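Local atomic coordinates of binding domain (Hc) of Paraclostridial Mosquitocidal Protein 1 (PDB entry 6HOX), a protein that targets host nerve cells as the receptor-binding part of a botulinum-like neurotoxin that acts specifically on Anopheles mosquitoes. Residues 64-77 with 204-218. Sequence-based numbering, arbitrary orientation.
Sequences RLNSNENSSIIVQK and PIIFKLEGNRNKNQF
The hydroxyl of S67 works as donor and acceptor together: OG donates to Q217 O, 2.8 Å, and accepts from N212, whose ND2 comes within 2.8 Å of OG with that oxygen close to the amide plane. Serine suits the place because a single hydroxyl can donate one hydrogen bond and accept another. N212 ND2 spends its other hydrogen on N214 O, which Q217 N approaches from the opposite face. A water takes the S67 N-H and donates to the carbonyls of K215 and Q217; another accepts from L209 N and lies within bonding distance of N66 O and S71 O. Further along, 73-75 and 205-207 run antiparallel, and I73 and V75 each exchange two backbone hydrogen bonds with F207 and I205 respectively, the shortest being F207 N to I73 O at 2.7 Å. With strand 46-48 on the far side of 73-75 they form a small three-stranded sheet in the concanavalin-like N-terminal receptor-binding subdomain. Its buried face carries I73, V75, I205 and F207; V75 CG2 meets the ring edge of F207 at CE1, 3.7 Å away, and the rings of F207 and F224, of strand 218-227, meet edge-to-face. On the other face, beta-branched, apolar I74 and I206 suit a strand, their CD1 methyls touching. K208 is long enough to bring NZ to E69 OE2, 3.0 Å, and E210 OE1, 2.9 Å, both met from above their carboxylate planes, so one ammonium probably offsets the repulsion between two acids. Beyond S67, where strand 61-66 comes in, the R64 guanidinium lies flat on the F218 ring, planes 14° apart: arginine's flat cation can cover the ring (cation-pi) while its N-H groups still bond in its plane. The extended side chain of R64 lets NE donate nearly straight (173°) to a lone pair of N66 OD1, fixing the group's rotation, while NH1 forms a salt bridge with E442.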
ATOM      1  N   ARG A  64      14.509   2.697   5.574  1.00 25.60           N
ATOM      2  CA  ARG A  64      14.537   3.469   4.358  1.00 25.19           C
ATOM      3  C   ARG A  64      15.967   3.463   3.793  1.00 25.72           C
ATOM      4  O   ARG A  64      16.921   3.819   4.494  1.00 25.19           O
ATOM      5  CB  ARG A  64      14.061   4.899   4.617  1.00 25.46           C
ATOM      6  CG  ARG A  64      14.293   5.830   3.433  1.00 27.39           C
ATOM      7  CD  ARG A  64      13.725   7.234   3.626  1.00 30.63           C
ATOM      8  NE  ARG A  64      14.161   8.156   2.576  1.00 31.13           N
ATOM      9  CZ  ARG A  64      13.511   9.250   2.194  1.00 31.83           C
ATOM     10  NH1 ARG A  64      12.332   9.547   2.719  1.00 31.92           N
ATOM     11  NH2 ARG A  64      14.060  10.055   1.301  1.00 30.78           N
ATOM     12  N   LEU A  65      16.094   3.039   2.532  1.00 24.55           N
ATOM     13  CA  LEU A  65      17.335   3.054   1.767  1.00 24.36           C
ATOM     14  C   LEU A  65      17.287   4.182   0.733  1.00 25.29           C
ATOM     15  O   LEU A  65      16.367   4.241  -0.060  1.00 26.52           O
ATOM     16  CB  LEU A  65      17.481   1.712   1.052  1.00 23.48           C
ATOM     17  CG  LEU A  65      17.658   0.489   1.951  1.00 24.71           C
ATOM     18  CD1 LEU A  65      17.783  -0.779   1.107  1.00 26.62           C
ATOM     19  CD2 LEU A  65      18.886   0.633   2.833  1.00 24.75           C
ATOM     20  N   ASN A  66      18.317   5.029   0.737  1.00 26.28           N
ATOM     21  CA  ASN A  66      18.486   6.182  -0.135  1.00 26.80           C
ATOM     22  C   ASN A  66      19.551   5.855  -1.184  1.00 26.23           C
ATOM     23  O   ASN A  66      20.227   4.847  -1.084  1.00 25.42           O
ATOM     24  CB  ASN A  66      18.871   7.432   0.670  1.00 28.02           C
ATOM     25  CG  ASN A  66      17.762   7.855   1.610  1.00 30.81           C
ATOM     26  OD1 ASN A  66      16.585   7.788   1.252  1.00 33.43           O
ATOM     27  ND2 ASN A  66      18.116   8.276   2.816  1.00 30.09           N
ATOM     28  N   SER A  67      19.708   6.742  -2.170  1.00 27.29           N
ATOM     29  CA  SER A  67      20.626   6.522  -3.289  1.00 31.30           C
ATOM     30  C   SER A  67      22.011   7.109  -2.982  1.00 33.18           C
ATOM     31  O   SER A  67      22.518   7.935  -3.735  1.00 37.77           O
ATOM     32  CB  SER A  67      20.059   7.084  -4.558  1.00 29.31           C
ATOM     33  OG  SER A  67      18.957   6.307  -4.993  1.00 29.92           O
ATOM     34  N   ASN A  68      22.597   6.713  -1.853  1.00 32.21           N
ATOM     35  CA  ASN A  68      23.997   7.080  -1.545  1.00 36.69           C
ATOM     36  C   ASN A  68      24.719   5.858  -0.977  1.00 36.22           C
ATOM     37  O   ASN A  68      24.069   4.894  -0.537  1.00 33.78           O
ATOM     38  CB  ASN A  68      24.100   8.263  -0.584  1.00 35.27           C
ATOM     39  CG  ASN A  68      23.514   7.939   0.766  1.00 36.57           C
ATOM     40  OD1 ASN A  68      24.150   7.257   1.569  1.00 36.81           O
ATOM     41  ND2 ASN A  68      22.291   8.392   1.000  1.00 36.57           N
ATOM     42  N   GLU A  69      26.056   5.938  -0.993  1.00 36.24           N
ATOM     43  CA  GLU A  69      26.956   4.810  -0.754  1.00 39.59           C
ATOM     44  C   GLU A  69      26.892   4.361   0.706  1.00 37.90           C
ATOM     45  O   GLU A  69      27.112   3.216   0.992  1.00 43.42           O
ATOM     46  CB  GLU A  69      28.392   5.180  -1.134  1.00 40.91           C
ATOM     47  CG  GLU A  69      28.589   5.277  -2.625  1.00 44.60           C
ATOM     48  CD  GLU A  69      28.288   3.963  -3.323  1.00 46.50           C
ATOM     49  OE1 GLU A  69      29.009   2.983  -3.060  1.00 46.94           O
ATOM     50  OE2 GLU A  69      27.295   3.911  -4.075  1.00 52.91           O
ATOM     51  N   ASN A  70      26.510   5.258   1.607  1.00 38.42           N
ATOM     52  CA  ASN A  70      26.434   4.927   3.014  1.00 40.82           C
ATOM     53  C   ASN A  70      25.099   4.275   3.384  1.00 37.41           C
ATOM     54  O   ASN A  70      24.907   3.907   4.536  1.00 38.17           O
ATOM     55  CB  ASN A  70      26.689   6.167   3.864  1.00 44.75           C
ATOM     56  CG  ASN A  70      28.167   6.322   4.112  1.00 51.07           C
ATOM     57  OD1 ASN A  70      28.853   5.328   4.357  1.00 57.74           O
ATOM     58  ND2 ASN A  70      28.664   7.543   4.017  1.00 53.49           N
ATOM     59  N   SER A  71      24.182   4.155   2.423  1.00 35.89           N
ATOM     60  CA  SER A  71      22.852   3.640   2.686  1.00 32.05           C
ATOM     61  C   SER A  71      22.777   2.177   2.237  1.00 30.34           C
ATOM     62  O   SER A  71      22.229   1.867   1.184  1.00 32.49           O
ATOM     63  CB  SER A  71      21.808   4.512   2.022  1.00 32.20           C
ATOM     64  OG  SER A  71      20.550   4.364   2.668  1.00 29.51           O
ATOM     65  N   SER A  72      23.324   1.284   3.060  1.00 27.05           N
ATOM     66  CA  SER A  72      23.338  -0.128   2.766  1.00 27.37           C
ATOM     67  C   SER A  72      23.359  -0.936   4.062  1.00 27.64           C
ATOM     68  O   SER A  72      23.802  -0.423   5.107  1.00 27.56           O
ATOM     69  CB  SER A  72      24.520  -0.486   1.921  1.00 30.63           C
ATOM     70  OG  SER A  72      25.710  -0.375   2.691  1.00 36.28           O
ATOM     71  N   ILE A  73      22.869  -2.184   3.964  1.00 25.08           N
ATOM     72  CA  ILE A  73      22.934  -3.197   4.980  1.00 24.84           C
ATOM     73  C   ILE A  73      23.579  -4.443   4.357  1.00 26.91           C
ATOM     74  O   ILE A  73      23.164  -4.908   3.286  1.00 27.01           O
ATOM     75  CB  ILE A  73      21.545  -3.529   5.560  1.00 24.72           C
ATOM     76  CG1 ILE A  73      20.789  -2.282   5.997  1.00 25.05           C
ATOM     77  CG2 ILE A  73      21.641  -4.531   6.707  1.00 24.08           C
ATOM     78  CD1 ILE A  73      19.333  -2.547   6.318  1.00 24.86           C
ATOM     79  N   ILE A  74      24.600  -4.960   5.043  1.00 27.32           N
ATOM     80  CA  ILE A  74      25.354  -6.127   4.644  1.00 27.47           C
ATOM     81  C   ILE A  74      25.119  -7.228   5.673  1.00 27.79           C
ATOM     82  O   ILE A  74      25.298  -7.035   6.876  1.00 25.89           O
ATOM     83  CB  ILE A  74      26.846  -5.759   4.527  1.00 29.46           C
ATOM     84  CG1 ILE A  74      27.015  -4.543   3.606  1.00 29.52           C
ATOM     85  CG2 ILE A  74      27.678  -6.970   4.116  1.00 28.74           C
ATOM     86  CD1 ILE A  74      28.372  -4.385   2.961  1.00 30.22           C
ATOM     87  N   VAL A  75      24.713  -8.393   5.179  1.00 27.78           N
ATOM     88  CA  VAL A  75      24.428  -9.530   5.998  1.00 28.44           C
ATOM     89  C   VAL A  75      25.333 -10.661   5.522  1.00 30.49           C
ATOM     90  O   VAL A  75      25.195 -11.126   4.386  1.00 29.07           O
ATOM     91  CB  VAL A  75      22.945  -9.915   5.892  1.00 29.84           C
ATOM     92  CG1 VAL A  75      22.595 -11.046   6.849  1.00 30.19           C
ATOM     93  CG2 VAL A  75      22.039  -8.702   6.103  1.00 30.18           C
ATOM     94  N   GLN A  76      26.271 -11.067   6.385  1.00 34.68           N
ATOM     95  CA  GLN A  76      27.068 -12.260   6.170  1.00 38.69           C
ATOM     96  C   GLN A  76      26.130 -13.461   6.291  1.00 34.59           C
ATOM     97  O   GLN A  76      25.314 -13.521   7.200  1.00 33.27           O
ATOM     98  CB  GLN A  76      28.215 -12.371   7.187  1.00 44.29           C
ATOM     99  CG  GLN A  76      29.255 -11.265   7.096  1.00 48.76           C
ATOM    100  CD  GLN A  76      29.789 -11.050   5.700  1.00 57.45           C
ATOM    101  OE1 GLN A  76      30.235 -11.983   5.024  1.00 61.22           O
ATOM    102  NE2 GLN A  76      29.739  -9.802   5.254  1.00 62.38           N
ATOM    103  N   LYS A  77      26.224 -14.396   5.348  1.00 37.86           N
ATOM    104  CA  LYS A  77      25.391 -15.589   5.407  1.00 40.92           C
ATOM    105  C   LYS A  77      26.027 -16.539   6.423  1.00 42.26           C
ATOM    106  O   LYS A  77      27.195 -16.387   6.767  1.00 42.05           O
ATOM    107  CB  LYS A  77      25.224 -16.224   4.019  1.00 40.86           C
ATOM    108  CG  LYS A  77      24.573 -15.316   2.979  1.00 40.33           C
ATOM    109  CD  LYS A  77      24.206 -15.993   1.683  1.00 36.88           C
ATOM    110  CE  LYS A  77      25.407 -16.593   0.995  1.00 37.09           C
ATOM    111  NZ  LYS A  77      25.096 -16.977  -0.398  1.00 35.26           N
ATOM    112  N   PRO A 204      28.127 -11.871   0.870  1.00 24.02           N
ATOM    113  CA  PRO A 204      27.024 -11.444   1.734  1.00 23.89           C
ATOM    114  C   PRO A 204      25.765 -11.078   0.930  1.00 23.77           C
ATOM    115  O   PRO A 204      25.842 -10.927  -0.281  1.00 25.89           O
ATOM    116  CB  PRO A 204      27.621 -10.249   2.480  1.00 24.07           C
ATOM    117  CG  PRO A 204      28.629  -9.682   1.506  1.00 25.19           C
ATOM    118  CD  PRO A 204      29.218 -10.893   0.816  1.00 23.52           C
ATOM    119  N   ILE A 205      24.619 -10.990   1.612  1.00 23.56           N
ATOM    120  CA  ILE A 205      23.403 -10.342   1.073  1.00 25.00           C
ATOM    121  C   ILE A 205      23.538  -8.828   1.295  1.00 25.41           C
ATOM    122  O   ILE A 205      23.762  -8.397   2.434  1.00 24.86           O
ATOM    123  CB  ILE A 205      22.133 -10.889   1.755  1.00 26.35           C
ATOM    124  CG1 ILE A 205      22.070 -12.421   1.735  1.00 26.99           C
ATOM    125  CG2 ILE A 205      20.883 -10.264   1.148  1.00 26.39           C
ATOM    126  CD1 ILE A 205      21.044 -13.008   2.670  1.00 27.18           C
ATOM    127  N   ILE A 206      23.434  -8.041   0.217  1.00 24.25           N
ATOM    128  CA  ILE A 206      23.610  -6.583   0.286  1.00 27.07           C
ATOM    129  C   ILE A 206      22.260  -5.936  -0.011  1.00 24.43           C
ATOM    130  O   ILE A 206      21.719  -6.135  -1.112  1.00 24.11           O
ATOM    131  CB  ILE A 206      24.668  -6.051  -0.708  1.00 30.81           C
ATOM    132  CG1 ILE A 206      25.992  -6.808  -0.631  1.00 35.01           C
ATOM    133  CG2 ILE A 206      24.872  -4.561  -0.501  1.00 30.30           C
ATOM    134  CD1 ILE A 206      26.749  -6.551   0.639  1.00 38.33           C
ATOM    135  N   PHE A 207      21.746  -5.181   0.967  1.00 23.29           N
ATOM    136  CA  PHE A 207      20.538  -4.375   0.813  1.00 23.70           C
ATOM    137  C   PHE A 207      20.979  -2.959   0.468  1.00 24.02           C
ATOM    138  O   PHE A 207      21.536  -2.259   1.321  1.00 25.84           O
ATOM    139  CB  PHE A 207      19.710  -4.385   2.095  1.00 23.22           C
ATOM    140  CG  PHE A 207      19.198  -5.736   2.516  1.00 24.69           C
ATOM    141  CD1 PHE A 207      20.032  -6.651   3.137  1.00 24.47           C
ATOM    142  CD2 PHE A 207      17.877  -6.094   2.298  1.00 24.56           C
ATOM    143  CE1 PHE A 207      19.562  -7.895   3.513  1.00 23.77           C
ATOM    144  CE2 PHE A 207      17.418  -7.352   2.650  1.00 25.16           C
ATOM    145  CZ  PHE A 207      18.263  -8.248   3.262  1.00 24.64           C
ATOM    146  N   LYS A 208      20.753  -2.551  -0.783  1.00 25.02           N
ATOM    147  CA  LYS A 208      21.285  -1.299  -1.309  1.00 26.48           C
ATOM    148  C   LYS A 208      20.767  -1.061  -2.722  1.00 24.51           C
ATOM    149  O   LYS A 208      20.774  -1.996  -3.537  1.00 23.07           O
ATOM    150  CB  LYS A 208      22.810  -1.366  -1.402  1.00 28.20           C
ATOM    151  CG  LYS A 208      23.497  -0.057  -1.746  1.00 30.92           C
ATOM    152  CD  LYS A 208      24.988  -0.220  -1.923  1.00 31.79           C
ATOM    153  CE  LYS A 208      25.706   1.109  -2.049  1.00 36.10           C
ATOM    154  NZ  LYS A 208      25.315   1.834  -3.281  1.00 38.07           N
ATOM    155  N   LEU A 209      20.367   0.188  -2.994  1.00 23.53           N
ATOM    156  CA  LEU A 209      20.108   0.653  -4.356  1.00 27.34           C
ATOM    157  C   LEU A 209      21.444   0.736  -5.102  1.00 27.53           C
ATOM    158  O   LEU A 209      22.304   1.514  -4.703  1.00 26.93           O
ATOM    159  CB  LEU A 209      19.433   2.029  -4.326  1.00 27.33           C
ATOM    160  CG  LEU A 209      17.942   2.023  -4.008  1.00 29.07           C
ATOM    161  CD1 LEU A 209      17.470   3.410  -3.613  1.00 29.89           C
ATOM    162  CD2 LEU A 209      17.147   1.505  -5.198  1.00 30.60           C
ATOM    163  N   GLU A 210      21.609  -0.082  -6.148  1.00 26.91           N
ATOM    164  CA  GLU A 210      22.856  -0.118  -6.909  1.00 27.19           C
ATOM    165  C   GLU A 210      22.537  -0.130  -8.399  1.00 25.66           C
ATOM    166  O   GLU A 210      21.941  -1.078  -8.870  1.00 24.71           O
ATOM    167  CB  GLU A 210      23.678  -1.350  -6.520  1.00 28.72           C
ATOM    168  CG  GLU A 210      25.103  -1.323  -7.041  1.00 32.75           C
ATOM    169  CD  GLU A 210      25.912  -0.165  -6.480  1.00 34.89           C
ATOM    170  OE1 GLU A 210      26.133  -0.124  -5.251  1.00 36.61           O
ATOM    171  OE2 GLU A 210      26.257   0.724  -7.260  1.00 40.13           O
ATOM    172  N   GLY A 211      22.988   0.901  -9.125  1.00 27.65           N
ATOM    173  CA  GLY A 211      22.891   0.941 -10.591  1.00 30.10           C
ATOM    174  C   GLY A 211      21.923   2.000 -11.099  1.00 32.24           C
ATOM    175  O   GLY A 211      21.880   2.265 -12.293  1.00 32.93           O
ATOM    176  N   ASN A 212      21.169   2.624 -10.188  1.00 30.57           N
ATOM    177  CA  ASN A 212      20.162   3.626 -10.534  1.00 32.14           C
ATOM    178  C   ASN A 212      20.842   4.993 -10.750  1.00 34.05           C
ATOM    179  O   ASN A 212      21.606   5.446  -9.905  1.00 37.60           O
ATOM    180  CB  ASN A 212      19.067   3.694  -9.467  1.00 29.58           C
ATOM    181  CG  ASN A 212      19.593   4.001  -8.085  1.00 29.43           C
ATOM    182  OD1 ASN A 212      20.465   3.296  -7.575  1.00 27.31           O
ATOM    183  ND2 ASN A 212      19.076   5.061  -7.481  1.00 27.13           N
ATOM    184  N   ARG A 213      20.575   5.636 -11.895  1.00 35.53           N
ATOM    185  CA  ARG A 213      21.091   6.992 -12.147  1.00 37.92           C
ATOM    186  C   ARG A 213      20.179   8.033 -11.484  1.00 33.18           C
ATOM    187  O   ARG A 213      20.632   9.143 -11.179  1.00 35.39           O
ATOM    188  CB  ARG A 213      21.249   7.241 -13.646  1.00 42.59           C
ATOM    189  CG  ARG A 213      22.459   6.547 -14.254  1.00 48.26           C
ATOM    190  CD  ARG A 213      22.446   6.663 -15.764  1.00 57.07           C
ATOM    191  NE  ARG A 213      23.074   5.517 -16.407  1.00 67.41           N
ATOM    192  CZ  ARG A 213      22.552   4.294 -16.437  1.00 71.40           C
ATOM    193  NH1 ARG A 213      21.410   4.047 -15.814  1.00 76.93           N
ATOM    194  NH2 ARG A 213      23.181   3.322 -17.071  1.00 72.63           N
ATOM    195  N   ASN A 214      18.912   7.672 -11.240  1.00 30.41           N
ATOM    196  CA  ASN A 214      17.968   8.543 -10.500  1.00 31.22           C
ATOM    197  C   ASN A 214      18.300   8.480  -9.007  1.00 31.44           C
ATOM    198  O   ASN A 214      17.840   7.577  -8.307  1.00 33.01           O
ATOM    199  CB  ASN A 214      16.498   8.160 -10.727  1.00 31.49           C
ATOM    200  CG  ASN A 214      15.550   8.948  -9.848  1.00 32.62           C
ATOM    201  OD1 ASN A 214      15.951   9.933  -9.241  1.00 33.80           O
ATOM    202  ND2 ASN A 214      14.305   8.509  -9.731  1.00 34.53           N
ATOM    203  N   LYS A 215      19.043   9.475  -8.518  1.00 31.65           N
ATOM    204  CA  LYS A 215      19.568   9.470  -7.163  1.00 32.13           C
ATOM    205  C   LYS A 215      18.562  10.052  -6.171  1.00 31.34           C
ATOM    206  O   LYS A 215      18.858  10.160  -4.996  1.00 34.11           O
ATOM    207  CB  LYS A 215      20.881  10.254  -7.110  1.00 32.65           C
ATOM    208  CG  LYS A 215      21.993   9.686  -7.988  1.00 32.48           C
ATOM    209  CD  LYS A 215      22.293   8.224  -7.779  1.00 32.90           C
ATOM    210  CE  LYS A 215      23.646   7.818  -8.327  1.00 33.35           C
ATOM    211  NZ  LYS A 215      23.786   6.345  -8.370  1.00 35.34           N
ATOM    212  N   ASN A 216      17.393  10.464  -6.653  1.00 30.85           N
ATOM    213  CA  ASN A 216      16.295  10.823  -5.782  1.00 30.34           C
ATOM    214  C   ASN A 216      15.548   9.557  -5.336  1.00 29.82           C
ATOM    215  O   ASN A 216      14.748   9.619  -4.435  1.00 29.11           O
ATOM    216  CB  ASN A 216      15.382  11.840  -6.462  1.00 33.90           C
ATOM    217  CG  ASN A 216      16.099  13.148  -6.732  1.00 36.58           C
ATOM    218  OD1 ASN A 216      16.650  13.754  -5.817  1.00 43.28           O
ATOM    219  ND2 ASN A 216      16.134  13.571  -7.981  1.00 37.87           N
ATOM    220  N   GLN A 217      15.822   8.407  -5.967  1.00 29.47           N
ATOM    221  CA  GLN A 217      15.136   7.167  -5.613  1.00 26.57           C
ATOM    222  C   GLN A 217      15.473   6.776  -4.173  1.00 25.14           C
ATOM    223  O   GLN A 217      16.611   6.950  -3.687  1.00 27.40           O
ATOM    224  CB  GLN A 217      15.506   6.035  -6.571  1.00 26.73           C
ATOM    225  CG  GLN A 217      14.680   4.767  -6.403  1.00 25.43           C
ATOM    226  CD  GLN A 217      13.196   4.954  -6.612  1.00 25.17           C
ATOM    227  OE1 GLN A 217      12.550   5.770  -5.950  1.00 26.47           O
ATOM    228  NE2 GLN A 217      12.623   4.134  -7.474  1.00 21.48           N
ATOM    229  N   PHE A 218      14.451   6.262  -3.487  1.00 24.43           N
ATOM    230  CA  PHE A 218      14.570   5.734  -2.146  1.00 24.09           C
ATOM    231  C   PHE A 218      13.511   4.647  -1.983  1.00 23.62           C
ATOM    232  O   PHE A 218      12.445   4.698  -2.598  1.00 23.38           O
ATOM    233  CB  PHE A 218      14.427   6.845  -1.101  1.00 25.66           C
ATOM    234  CG  PHE A 218      13.041   7.451  -0.984  1.00 26.41           C
ATOM    235  CD1 PHE A 218      12.609   8.428  -1.866  1.00 27.07           C
ATOM    236  CD2 PHE A 218      12.163   7.038   0.009  1.00 27.59           C
ATOM    237  CE1 PHE A 218      11.337   8.979  -1.753  1.00 28.38           C
ATOM    238  CE2 PHE A 218      10.901   7.603   0.140  1.00 26.50           C
ATOM    239  CZ  PHE A 218      10.485   8.565  -0.754  1.00 27.45           C
TER
HETATM  240  O   HOH W   1      20.756   2.211  -0.970  1.00 27.42           O
HETATM  241  O   HOH W   2      18.009   8.889  -2.443  1.00 32.89           O
HETATM  242  O   HOH W   3      22.904   3.330  -2.815  1.00 34.83           O
HETATM  243  O   HOH W   4      26.754   3.161  -6.732  1.00 42.59           O